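Local coordinates for DyP2 (Amycolatopsis sp. ATCC 39116, PDB 4G2C), which oxidises dyes as a multifunctional haem peroxidase of a lignin-reactive bacterium and binds a manganese(II) ion, at residues 269-280 / 398-409. Numbering follows the deposited sequence.
Sequences SYFVFRKLEQNV and AKDVGLLFMAFN. With HEM (protoporphyrin IX containing Fe), chain C.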
loop_
_atom_site.group_PDB
_atom_site.type_symbol
_atom_site.label_atom_id
_atom_site.label_comp_id
_atom_site.label_asym_id
_atom_site.label_seq_id
_atom_site.Cartn_x
_atom_site.Cartn_y
_atom_site.Cartn_z
ATOM N N SER A 269 -3.191 -1.928 14.589
ATOM C CA SER A 269 -3.243 -0.973 13.506
ATOM C C SER A 269 -4.460 -1.228 12.609
ATOM O O SER A 269 -4.862 -2.372 12.420
ATOM C CB SER A 269 -1.937 -1.044 12.698
ATOM O OG SER A 269 -1.857 0.023 11.773
ATOM N N TYR A 270 -5.040 -0.152 12.073
ATOM C CA TYR A 270 -6.081 -0.231 11.044
ATOM C C TYR A 270 -5.525 -0.658 9.674
ATOM O O TYR A 270 -4.393 -0.290 9.278
ATOM C CB TYR A 270 -6.821 1.105 10.903
ATOM C CG TYR A 270 -7.546 1.515 12.144
ATOM C CD1 TYR A 270 -8.785 0.957 12.471
ATOM C CD2 TYR A 270 -6.994 2.449 13.013
ATOM C CE1 TYR A 270 -9.452 1.332 13.626
ATOM C CE2 TYR A 270 -7.648 2.832 14.156
ATOM C CZ TYR A 270 -8.871 2.268 14.465
ATOM O OH TYR A 270 -9.525 2.649 15.616
ATOM N N PHE A 271 -6.337 -1.428 8.956
ATOM C CA PHE A 271 -5.884 -2.134 7.757
ATOM C C PHE A 271 -6.866 -1.899 6.629
ATOM O O PHE A 271 -8.058 -2.168 6.780
ATOM C CB PHE A 271 -5.775 -3.629 8.073
ATOM C CG PHE A 271 -5.252 -4.479 6.941
ATOM C CD1 PHE A 271 -3.929 -4.385 6.533
ATOM C CD2 PHE A 271 -6.077 -5.415 6.321
ATOM C CE1 PHE A 271 -3.455 -5.181 5.513
ATOM C CE2 PHE A 271 -5.609 -6.220 5.308
ATOM C CZ PHE A 271 -4.299 -6.106 4.898
ATOM N N VAL A 272 -6.371 -1.362 5.516
ATOM C CA VAL A 272 -7.188 -1.171 4.316
ATOM C C VAL A 272 -6.917 -2.320 3.377
ATOM O O VAL A 272 -5.763 -2.581 3.059
ATOM C CB VAL A 272 -6.805 0.109 3.535
ATOM C CG1 VAL A 272 -7.873 0.430 2.480
ATOM C CG2 VAL A 272 -6.595 1.278 4.463
ATOM N N PHE A 273 -7.969 -3.014 2.944
ATOM C CA PHE A 273 -7.861 -3.965 1.831
ATOM C C PHE A 273 -8.761 -3.509 0.685
ATOM O O PHE A 273 -9.962 -3.309 0.880
ATOM C CB PHE A 273 -8.240 -5.394 2.259
ATOM C CG PHE A 273 -8.009 -6.420 1.184
ATOM C CD1 PHE A 273 -8.866 -6.509 0.098
ATOM C CD2 PHE A 273 -6.917 -7.273 1.237
ATOM C CE1 PHE A 273 -8.643 -7.438 -0.917
ATOM C CE2 PHE A 273 -6.689 -8.206 0.233
ATOM C CZ PHE A 273 -7.556 -8.285 -0.843
ATOM N N ARG A 274 -8.178 -3.316 -0.498
ATOM C CA ARG A 274 -8.938 -2.937 -1.695
ATOM C C ARG A 274 -8.409 -3.694 -2.927
ATOM O O ARG A 274 -7.227 -3.583 -3.267
ATOM C CB ARG A 274 -8.825 -1.432 -1.962
ATOM C CG ARG A 274 -9.763 -0.524 -1.178
ATOM C CD ARG A 274 -9.259 0.934 -1.165
ATOM N NE ARG A 274 -9.529 1.655 -2.414
ATOM C CZ ARG A 274 -10.693 2.242 -2.678
ATOM N NH1 ARG A 274 -11.662 2.181 -1.781
ATOM N NH2 ARG A 274 -10.897 2.886 -3.823
ATOM N N LYS A 275 -9.283 -4.444 -3.601
ATOM C CA LYS A 275 -8.897 -5.180 -4.809
ATOM C C LYS A 275 -9.026 -4.246 -5.995
ATOM O O LYS A 275 -10.125 -3.765 -6.301
ATOM C CB LYS A 275 -9.790 -6.413 -5.018
ATOM C CG LYS A 275 -9.290 -7.391 -6.081
ATOM C CD LYS A 275 -10.307 -8.498 -6.331
ATOM C CE LYS A 275 -9.771 -9.553 -7.303
ATOM N NZ LYS A 275 -10.640 -10.764 -7.414
ATOM N N LEU A 276 -7.895 -3.971 -6.643
ATOM C CA LEU A 276 -7.841 -2.979 -7.710
ATOM C C LEU A 276 -7.448 -3.663 -9.007
ATOM O O LEU A 276 -6.328 -4.155 -9.156
ATOM C CB LEU A 276 -6.832 -1.869 -7.371
ATOM C CG LEU A 276 -7.034 -1.206 -6.005
ATOM C CD1 LEU A 276 -5.911 -0.223 -5.676
ATOM C CD2 LEU A 276 -8.388 -0.503 -5.928
ATOM N N GLU A 277 -8.373 -3.695 -9.949
ATOM C CA GLU A 277 -8.091 -4.324 -11.223
ATOM C C GLU A 277 -7.345 -3.360 -12.126
ATOM O O GLU A 277 -7.700 -2.183 -12.236
ATOM C CB GLU A 277 -9.381 -4.799 -11.897
ATOM C CG GLU A 277 -9.127 -5.755 -13.063
ATOM C CD GLU A 277 -10.409 -6.164 -13.752
ATOM O OE1 GLU A 277 -11.006 -5.314 -14.446
ATOM O OE2 GLU A 277 -10.820 -7.331 -13.592
ATOM N N GLN A 278 -6.309 -3.877 -12.776
ATOM C CA GLN A 278 -5.489 -3.102 -13.698
ATOM C C GLN A 278 -5.700 -3.516 -15.166
ATOM O O GLN A 278 -5.339 -4.622 -15.562
ATOM C CB GLN A 278 -4.016 -3.296 -13.346
ATOM C CG GLN A 278 -3.616 -2.780 -11.962
ATOM C CD GLN A 278 -2.118 -2.907 -11.730
ATOM O OE1 GLN A 278 -1.650 -3.858 -11.096
ATOM N NE2 GLN A 278 -1.360 -1.957 -12.249
ATOM N N ASN A 279 -6.280 -2.630 -15.968
ATOM C CA ASN A 279 -6.341 -2.841 -17.403
ATOM C C ASN A 279 -5.021 -2.363 -18.017
ATOM O O ASN A 279 -4.902 -1.213 -18.458
ATOM C CB ASN A 279 -7.534 -2.088 -18.001
ATOM C CG ASN A 279 -7.733 -2.377 -19.488
ATOM O OD1 ASN A 279 -6.794 -2.705 -20.208
ATOM N ND2 ASN A 279 -8.967 -2.258 -19.943
ATOM N N VAL A 280 -4.029 -3.247 -18.009
ATOM C CA VAL A 280 -2.703 -2.937 -18.511
ATOM C C VAL A 280 -2.770 -2.483 -19.958
ATOM O O VAL A 280 -2.119 -1.507 -20.349
ATOM C CB VAL A 280 -1.793 -4.148 -18.415
ATOM C CG1 VAL A 280 -0.390 -3.803 -18.935
ATOM C CG2 VAL A 280 -1.748 -4.635 -16.987
ATOM N N ALA A 398 -6.152 -7.088 -20.010
ATOM C CA ALA A 398 -7.048 -5.959 -19.792
ATOM C C ALA A 398 -7.840 -6.118 -18.491
ATOM O O ALA A 398 -8.457 -5.160 -18.025
ATOM C CB ALA A 398 -7.996 -5.792 -20.979
ATOM N N LYS A 399 -7.816 -7.317 -17.910
ATOM C CA LYS A 399 -8.574 -7.595 -16.681
ATOM C C LYS A 399 -8.032 -8.792 -15.918
ATOM O O LYS A 399 -7.183 -9.521 -16.421
ATOM C CB LYS A 399 -10.051 -7.839 -16.999
ATOM C CG LYS A 399 -10.295 -9.033 -17.926
ATOM C CD LYS A 399 -11.786 -9.293 -18.120
ATOM C CE LYS A 399 -12.031 -10.468 -19.081
ATOM N NZ LYS A 399 -13.456 -10.922 -19.075
ATOM N N ASP A 400 -8.538 -8.988 -14.699
ATOM C CA ASP A 400 -8.246 -10.179 -13.890
ATOM C C ASP A 400 -6.798 -10.283 -13.429
ATOM O O ASP A 400 -6.359 -11.340 -12.962
ATOM C CB ASP A 400 -8.643 -11.465 -14.622
ATOM C CG ASP A 400 -10.143 -11.645 -14.704
ATOM O OD1 ASP A 400 -10.874 -10.876 -14.050
ATOM O OD2 ASP A 400 -10.592 -12.566 -15.414
ATOM N N VAL A 401 -6.067 -9.190 -13.595
ATOM C CA VAL A 401 -4.798 -8.984 -12.917
ATOM C C VAL A 401 -4.902 -7.606 -12.260
ATOM O O VAL A 401 -5.777 -6.800 -12.611
ATOM C CB VAL A 401 -3.622 -8.922 -13.906
ATOM C CG1 VAL A 401 -3.533 -10.201 -14.755
ATOM C CG2 VAL A 401 -3.767 -7.681 -14.782
ATOM N N GLY A 402 -4.012 -7.321 -11.321
ATOM C CA GLY A 402 -4.033 -6.026 -10.678
ATOM C C GLY A 402 -3.390 -6.029 -9.320
ATOM O O GLY A 402 -2.470 -6.821 -9.057
ATOM N N LEU A 403 -3.871 -5.145 -8.447
ATOM C CA LEU A 403 -3.239 -4.991 -7.147
ATOM C C LEU A 403 -4.171 -5.266 -5.986
ATOM O O LEU A 403 -5.249 -4.684 -5.883
ATOM C CB LEU A 403 -2.616 -3.587 -6.994
ATOM C CG LEU A 403 -1.899 -3.257 -5.667
ATOM C CD1 LEU A 403 -0.615 -4.078 -5.482
ATOM C CD2 LEU A 403 -1.579 -1.753 -5.582
ATOM N N LEU A 404 -3.728 -6.144 -5.095
ATOM C CA LEU A 404 -4.380 -6.285 -3.813
ATOM C C LEU A 404 -3.798 -5.162 -2.955
ATOM O O LEU A 404 -2.784 -5.344 -2.291
ATOM C CB LEU A 404 -4.116 -7.667 -3.198
ATOM C CG LEU A 404 -4.639 -8.933 -3.898
ATOM C CD1 LEU A 404 -4.268 -10.176 -3.092
ATOM C CD2 LEU A 404 -6.139 -8.894 -4.114
ATOM N N PHE A 405 -4.402 -3.980 -3.015
ATOM C CA PHE A 405 -3.861 -2.854 -2.263
ATOM C C PHE A 405 -4.048 -3.075 -0.769
ATOM O O PHE A 405 -5.149 -3.361 -0.307
ATOM C CB PHE A 405 -4.496 -1.525 -2.697
ATOM C CG PHE A 405 -4.001 -0.335 -1.902
ATOM C CD1 PHE A 405 -2.835 0.325 -2.266
ATOM C CD2 PHE A 405 -4.688 0.100 -0.774
ATOM C CE1 PHE A 405 -2.365 1.404 -1.533
ATOM C CE2 PHE A 405 -4.229 1.181 -0.035
ATOM C CZ PHE A 405 -3.066 1.839 -0.416
ATOM N N MET A 406 -2.971 -2.964 -0.005
ATOM C CA MET A 406 -3.065 -3.095 1.451
ATOM C C MET A 406 -2.240 -2.014 2.135
ATOM O O MET A 406 -1.182 -1.644 1.631
ATOM C CB MET A 406 -2.608 -4.493 1.885
ATOM C CG MET A 406 -3.534 -5.597 1.384
ATOM S SD MET A 406 -3.038 -7.245 1.879
ATOM C CE MET A 406 -2.019 -7.675 0.461
ATOM N N ALA A 407 -2.723 -1.506 3.273
ATOM C CA ALA A 407 -1.981 -0.498 4.043
ATOM C C ALA A 407 -2.385 -0.495 5.512
ATOM O O ALA A 407 -3.528 -0.785 5.845
ATOM C CB ALA A 407 -2.173 0.891 3.443
ATOM N N PHE A 408 -1.431 -0.179 6.384
ATOM C CA PHE A 408 -1.721 0.051 7.788
ATOM C C PHE A 408 -1.761 1.552 8.046
ATOM O O PHE A 408 -0.899 2.290 7.558
ATOM C CB PHE A 408 -0.680 -0.625 8.678
ATOM C CG PHE A 408 -0.802 -2.120 8.717
ATOM C CD1 PHE A 408 -1.888 -2.723 9.342
ATOM C CD2 PHE A 408 0.153 -2.921 8.118
ATOM C CE1 PHE A 408 -2.019 -4.106 9.380
ATOM C CE2 PHE A 408 0.034 -4.297 8.155
ATOM C CZ PHE A 408 -1.061 -4.895 8.792
ATOM N N ASN A 409 -2.802 1.987 8.760
ATOM C CA ASN A 409 -3.005 3.369 9.182
ATOM C C ASN A 409 -3.295 3.403 10.681
ATOM O O ASN A 409 -3.956 2.494 11.224
ATOM C CB ASN A 409 -4.241 3.980 8.528
ATOM C CG ASN A 409 -4.133 4.113 7.029
ATOM O OD1 ASN A 409 -5.087 4.560 6.401
ATOM N ND2 ASN A 409 -2.985 3.740 6.444
HETATM C CHA HEM C . 4.019 4.727 -5.034
HETATM C CHB HEM C . 1.589 2.226 -8.420
HETATM C CHC HEM C . -2.445 2.370 -5.717
HETATM C CHD HEM C . -0.245 5.506 -2.759
HETATM C C1A HEM C . 3.722 4.025 -6.178
HETATM C C2A HEM C . 4.664 3.699 -7.229
HETATM C C3A HEM C . 3.989 3.007 -8.154
HETATM C C4A HEM C . 2.608 2.869 -7.725
HETATM C CMA HEM C . 4.562 2.440 -9.464
HETATM C CAA HEM C . 6.168 4.095 -7.236
HETATM C CBA HEM C . 6.969 3.060 -6.440
HETATM C CGA HEM C . 6.987 3.371 -4.961
HETATM O O1A HEM C . 7.364 4.489 -4.564
HETATM O O2A HEM C . 6.624 2.496 -4.148
HETATM C C1B HEM C . 0.276 2.040 -8.011
HETATM C C2B HEM C . -0.784 1.314 -8.708
HETATM C C3B HEM C . -1.892 1.364 -7.942
HETATM C C4B HEM C . -1.575 2.096 -6.741
HETATM C CMB HEM C . -0.636 0.638 -10.096
HETATM C CAB HEM C . -3.285 0.747 -8.195
HETATM C CBB HEM C . -3.444 -0.262 -9.056
HETATM C C1C HEM C . -2.221 3.297 -4.724
HETATM C C2C HEM C . -3.222 3.829 -3.813
HETATM C C3C HEM C . -2.599 4.685 -2.986
HETATM C C4C HEM C . -1.198 4.720 -3.353
HETATM C CMC HEM C . -4.727 3.438 -3.787
HETATM C CAC HEM C . -3.235 5.539 -1.862
HETATM C CBC HEM C . -4.548 5.815 -1.851
HETATM C C1D HEM C . 1.100 5.542 -3.058
HETATM C C2D HEM C . 2.087 6.208 -2.249
HETATM C C3D HEM C . 3.403 5.939 -2.962
HETATM C C4D HEM C . 3.092 5.165 -4.123
HETATM C CMD HEM C . 1.848 6.995 -0.949
HETATM C CAD HEM C . 4.787 6.421 -2.575
HETATM C CBD HEM C . 4.796 7.883 -2.974
HETATM C CGD HEM C . 6.107 8.404 -2.456
HETATM O O1D HEM C . 6.343 8.277 -1.226
HETATM O O2D HEM C . 6.913 8.893 -3.293
HETATM N NA HEM C . 2.492 3.502 -6.502
HETATM N NB HEM C . -0.253 2.494 -6.819
HETATM N NC HEM C . -0.995 3.865 -4.414
HETATM N ND HEM C . 1.733 4.946 -4.143
HETATM FE FE HEM C . 0.692 3.815 -5.632
HETATM O O HOH W 1 -10.058 -3.962 -16.278
#
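Antiparallel backbone bonds join strands 269-278 and 402-409 from Tyr270–Asn409, where the bond from Tyr270 N is weak, to Leu276–Leu403, where Leu403 N reaches Leu276 O at 2.7 Å. Beyond them, Gln278 N donates to Val401 O almost straight (171°). Polar side-chain contacts gather where 398-401 turns into the strand. With CG anti to the backbone N (chi1 -166°) and an extended chain, Glu277 brings OE2 within 3.0 Å of Asp400 N, which approaches from above the carboxylate plane, while a water lies between OE1 and Ala398 O. Replacing Glu277 by alanine removes the carboxylate and is likely to leave Asp400 N without this acceptor. Aromatic and sulfur contacts line one sheet face: Phe271 CD1 lies 3.4 Å above the Phe408 ring, toward its rim, and Met406 SD meets the Phe271 edge 3.5 Å from CZ. On the haem-side face, Leu276 CD1 packs against Phe405 CB, and Phe405 CE1 comes within 3.4 Å of haem C2C; Leu276, Gln278, Leu403 and Phe405 belong to the haem pocket. The pair forms the middle of an antiparallel sheet between strands 474-484 and 374-380, and strand 66-74 of the other five-stranded sheet packs on Phe273, Leu404 and Met406.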